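SAM-dependent methyltransferase (Pyrococcus horikoshii, PDB 1WZN) binds S-adenosylhomocysteine and probably transfers methyl groups from S-adenosylmethionine to an acceptor that is not defined here. Local coordinates at residues T110-T115 against I142-C147. Sequence-based numbering, arbitrary orientation.
Sequences TMFFST and ITDFPC. With SAH (S-adenosyl-L-homocysteine), chain F.
Asp-144 turns its carboxylate toward the 112-114 backbone, where the chain leaves strand 106-111. Its CG occupies the crowded position between backbone N and carbonyl carbon (chi1 64°), so that OD1 accepts a hydrogen bond from Phe-113 N (2.8 Å) on its syn lone pair. The same OD1 lies at the edge of the Phe-112 ring, 3.9 Å from CD1, with ring and carboxylate planes 46° apart. OD2 has two further partners, a salt bridge to Arg-242 and a water that donates to it and also bonds Ser-114 OG, so the group's rotation is well fixed and its charged form is probably favoured. An alanine here would remove the acceptor for Phe-113 N and would probably loosen the turn beside the ligand. Upstream the strands pair in parallel, Met-111 N giving a hydrogen bond to Ile-142 O (3.0 Å) nearly along the C=O axis. Met-111 O is then taken by a side chain: Thr-143, lying alongside Met-111 and pointing the same way, donates a hydrogen bond from OG1 to Met-111 O (2.7 Å) on an in-plane lone pair. Ser-114 N hydrogen-bonds to Asp-144 O at 2.9 Å from above the carbonyl plane. Phe-112 O accepts a hydrogen bond from SAH N (3.1 Å). Such a loop at the carboxyl end of a central parallel strand, binding the amino acid end of the SAH, is characteristic of the Rossmann-like methyltransferase fold.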
ATOM      1  N   THR A 110      29.597  24.607  10.324  1.00 15.03           N
ATOM      2  CA  THR A 110      28.286  24.025  10.076  1.00 15.72           C
ATOM      3  C   THR A 110      28.195  23.397   8.690  1.00 14.80           C
ATOM      4  O   THR A 110      28.939  23.747   7.774  1.00 13.42           O
ATOM      5  CB  THR A 110      27.160  25.093  10.175  1.00 13.92           C
ATOM      6  OG1 THR A 110      27.422  26.151   9.241  1.00 16.13           O
ATOM      7  CG2 THR A 110      27.083  25.678  11.579  1.00 15.53           C
ATOM      8  N   MET A 111      27.284  22.443   8.558  1.00 16.62           N
ATOM      9  CA  MET A 111      27.016  21.793   7.284  1.00 15.96           C
ATOM     10  C   MET A 111      25.538  21.505   7.383  1.00 15.75           C
ATOM     11  O   MET A 111      25.127  20.571   8.071  1.00 17.02           O
ATOM     12  CB  MET A 111      27.800  20.498   7.113  1.00 16.74           C
ATOM     13  CG  MET A 111      27.466  19.811   5.794  1.00 17.33           C
ATOM     14  SD  MET A 111      28.612  18.502   5.350  1.00 20.07           S
ATOM     15  CE  MET A 111      29.880  19.468   4.563  1.00 17.13           C
ATOM     16  N   PHE A 112      24.746  22.318   6.693  1.00 14.42           N
ATOM     17  CA  PHE A 112      23.296  22.217   6.751  1.00 15.24           C
ATOM     18  C   PHE A 112      22.592  21.479   5.627  1.00 15.83           C
ATOM     19  O   PHE A 112      23.019  21.495   4.470  1.00 16.10           O
ATOM     20  CB  PHE A 112      22.685  23.624   6.835  1.00 17.00           C
ATOM     21  CG  PHE A 112      23.021  24.371   8.098  1.00 17.88           C
ATOM     22  CD1 PHE A 112      22.467  23.990   9.319  1.00 18.93           C
ATOM     23  CD2 PHE A 112      23.879  25.464   8.063  1.00 16.03           C
ATOM     24  CE1 PHE A 112      22.763  24.691  10.490  1.00 20.82           C
ATOM     25  CE2 PHE A 112      24.182  26.171   9.226  1.00 16.14           C
ATOM     26  CZ  PHE A 112      23.624  25.788  10.441  1.00 17.15           C
ATOM     27  N   PHE A 113      21.494  20.836   6.008  1.00 16.29           N
ATOM     28  CA  PHE A 113      20.610  20.129   5.094  1.00 16.49           C
ATOM     29  C   PHE A 113      21.065  18.820   4.457  1.00 18.29           C
ATOM     30  O   PHE A 113      21.149  18.699   3.229  1.00 16.68           O
ATOM     31  CB  PHE A 113      20.120  21.108   4.013  1.00 17.30           C
ATOM     32  CG  PHE A 113      18.835  20.681   3.336  1.00 20.40           C
ATOM     33  CD1 PHE A 113      17.791  20.127   4.073  1.00 22.33           C
ATOM     34  CD2 PHE A 113      18.669  20.843   1.964  1.00 23.67           C
ATOM     35  CE1 PHE A 113      16.599  19.738   3.451  1.00 23.86           C
ATOM     36  CE2 PHE A 113      17.480  20.457   1.333  1.00 26.70           C
ATOM     37  CZ  PHE A 113      16.447  19.902   2.081  1.00 24.68           C
ATOM     38  N   SER A 114      21.367  17.846   5.311  1.00 19.10           N
ATOM     39  CA  SER A 114      21.724  16.495   4.879  1.00 19.22           C
ATOM     40  C   SER A 114      22.927  16.291   3.987  1.00 19.49           C
ATOM     41  O   SER A 114      23.071  15.219   3.396  1.00 18.78           O
ATOM     42  CB  SER A 114      20.515  15.871   4.182  1.00 21.26           C
ATOM     43  OG  SER A 114      19.327  16.188   4.883  1.00 25.18           O
ATOM     44  N   THR A 115      23.809  17.276   3.888  1.00 18.16           N
ATOM     45  CA  THR A 115      24.954  17.120   3.008  1.00 18.82           C
ATOM     46  C   THR A 115      25.964  16.032   3.362  1.00 17.67           C
ATOM     47  O   THR A 115      26.720  15.601   2.494  1.00 19.43           O
ATOM     48  CB  THR A 115      25.670  18.471   2.810  1.00 20.61           C
ATOM     49  OG1 THR A 115      24.735  19.401   2.254  1.00 21.27           O
ATOM     50  CG2 THR A 115      26.851  18.334   1.847  1.00 20.93           C
ATOM     51  N   ILE A 142      28.354  21.457  13.727  1.00 15.29           N
ATOM     52  CA  ILE A 142      26.923  21.137  13.741  1.00 14.10           C
ATOM     53  C   ILE A 142      26.470  20.729  12.343  1.00 14.98           C
ATOM     54  O   ILE A 142      26.720  21.440  11.371  1.00 13.15           O
ATOM     55  CB  ILE A 142      26.074  22.368  14.168  1.00 15.72           C
ATOM     56  CG1 ILE A 142      26.497  22.858  15.554  1.00 17.37           C
ATOM     57  CG2 ILE A 142      24.591  22.011  14.185  1.00 14.25           C
ATOM     58  CD1 ILE A 142      25.919  24.223  15.914  1.00 16.75           C
ATOM     59  N   THR A 143      25.805  19.583  12.234  1.00 15.51           N
ATOM     60  CA  THR A 143      25.316  19.140  10.934  1.00 14.55           C
ATOM     61  C   THR A 143      24.039  18.332  11.130  1.00 14.72           C
ATOM     62  O   THR A 143      23.920  17.590  12.101  1.00 14.50           O
ATOM     63  CB  THR A 143      26.380  18.288  10.186  1.00 14.83           C
ATOM     64  OG1 THR A 143      25.999  18.154   8.812  1.00 16.76           O
ATOM     65  CG2 THR A 143      26.516  16.899  10.812  1.00 15.80           C
ATOM     66  N   ASP A 144      23.086  18.487  10.214  1.00 14.41           N
ATOM     67  CA  ASP A 144      21.819  17.769  10.312  1.00 15.67           C
ATOM     68  C   ASP A 144      21.604  16.801   9.160  1.00 15.94           C
ATOM     69  O   ASP A 144      22.058  17.031   8.044  1.00 17.73           O
ATOM     70  CB  ASP A 144      20.640  18.756  10.352  1.00 16.96           C
ATOM     71  CG  ASP A 144      20.509  19.564   9.071  1.00 18.36           C
ATOM     72  OD1 ASP A 144      21.452  20.309   8.744  1.00 19.51           O
ATOM     73  OD2 ASP A 144      19.466  19.457   8.384  1.00 18.14           O
ATOM     74  N   PHE A 145      20.903  15.710   9.438  1.00 17.86           N
ATOM     75  CA  PHE A 145      20.609  14.726   8.408  1.00 19.85           C
ATOM     76  C   PHE A 145      19.312  14.024   8.780  1.00 20.88           C
ATOM     77  O   PHE A 145      18.926  13.989   9.949  1.00 18.73           O
ATOM     78  CB  PHE A 145      21.778  13.745   8.238  1.00 22.79           C
ATOM     79  CG  PHE A 145      22.149  13.011   9.486  1.00 25.43           C
ATOM     80  CD1 PHE A 145      21.804  11.674   9.648  1.00 30.13           C
ATOM     81  CD2 PHE A 145      22.849  13.651  10.499  1.00 28.33           C
ATOM     82  CE1 PHE A 145      22.154  10.984  10.805  1.00 29.57           C
ATOM     83  CE2 PHE A 145      23.202  12.974  11.657  1.00 30.08           C
ATOM     84  CZ  PHE A 145      22.854  11.636  11.811  1.00 31.26           C
ATOM     85  N   PRO A 146      18.603  13.479   7.781  1.00 24.20           N
ATOM     86  CA  PRO A 146      17.332  12.800   8.030  1.00 24.95           C
ATOM     87  C   PRO A 146      17.397  11.316   8.345  1.00 26.70           C
ATOM     88  O   PRO A 146      18.426  10.665   8.167  1.00 25.66           O
ATOM     89  CB  PRO A 146      16.558  13.073   6.749  1.00 25.14           C
ATOM     90  CG  PRO A 146      17.624  12.932   5.717  1.00 26.74           C
ATOM     91  CD  PRO A 146      18.821  13.659   6.334  1.00 25.89           C
ATOM     92  N   CYS A 147      16.270  10.789   8.810  1.00 29.01           N
ATOM     93  CA  CYS A 147      16.165   9.380   9.146  1.00 32.17           C
ATOM     94  C   CYS A 147      16.369   8.545   7.893  1.00 31.88           C
ATOM     95  O   CYS A 147      15.697   8.761   6.888  1.00 33.92           O
ATOM     96  CB  CYS A 147      14.790   9.087   9.740  1.00 33.34           C
ATOM     97  SG  CYS A 147      14.439   7.329   9.871  1.00 41.25           S
TER
HETATM   98  N   SAH F1001      23.706  24.188   3.005  1.00 16.53           N
HETATM   99  CA  SAH F1001      22.727  24.595   1.908  1.00 16.95           C
HETATM  100  CB  SAH F1001      22.699  23.727   0.680  1.00 18.90           C
HETATM  101  CG  SAH F1001      22.316  22.258   0.759  1.00 17.92           C
HETATM  102  SD  SAH F1001      22.511  21.590  -0.955  1.00 17.57           S
HETATM  103  C   SAH F1001      21.295  24.672   2.604  1.00 18.08           C
HETATM  104  O   SAH F1001      21.178  24.415   3.817  1.00 17.25           O
HETATM  105  OXT SAH F1001      20.316  25.023   1.833  1.00 20.54           O
HETATM  106  C5' SAH F1001      23.980  20.639  -0.886  1.00 16.16           C
HETATM  107  C4' SAH F1001      25.262  21.517  -1.290  1.00 15.87           C
HETATM  108  O4' SAH F1001      26.332  20.569  -1.208  1.00 17.24           O
HETATM  109  C3' SAH F1001      25.305  22.011  -2.718  1.00 17.57           C
HETATM  110  O3' SAH F1001      25.347  23.438  -2.754  1.00 16.94           O
HETATM  111  C2' SAH F1001      26.591  21.296  -3.306  1.00 15.43           C
HETATM  112  O2' SAH F1001      27.245  22.081  -4.295  1.00 18.24           O
HETATM  113  C1' SAH F1001      27.418  21.052  -2.055  1.00 15.89           C
HETATM  114  N9  SAH F1001      28.371  20.108  -2.105  1.00 17.41           N
HETATM  115  C8  SAH F1001      28.341  18.747  -2.376  1.00 17.36           C
HETATM  116  N7  SAH F1001      29.484  18.145  -2.327  1.00 17.55           N
HETATM  117  C5  SAH F1001      30.406  19.175  -1.992  1.00 17.74           C
HETATM  118  C6  SAH F1001      31.826  19.142  -1.788  1.00 17.62           C
HETATM  119  N6  SAH F1001      32.569  18.032  -1.894  1.00 17.64           N
HETATM  120  N1  SAH F1001      32.392  20.359  -1.466  1.00 15.44           N
HETATM  121  C2  SAH F1001      31.672  21.511  -1.349  1.00 17.18           C
HETATM  122  N3  SAH F1001      30.307  21.580  -1.536  1.00 16.44           N
HETATM  123  C4  SAH F1001      29.744  20.382  -1.854  1.00 16.93           C
HETATM  124  O   HOH W   1      18.463  17.257   7.264  1.00 24.63           O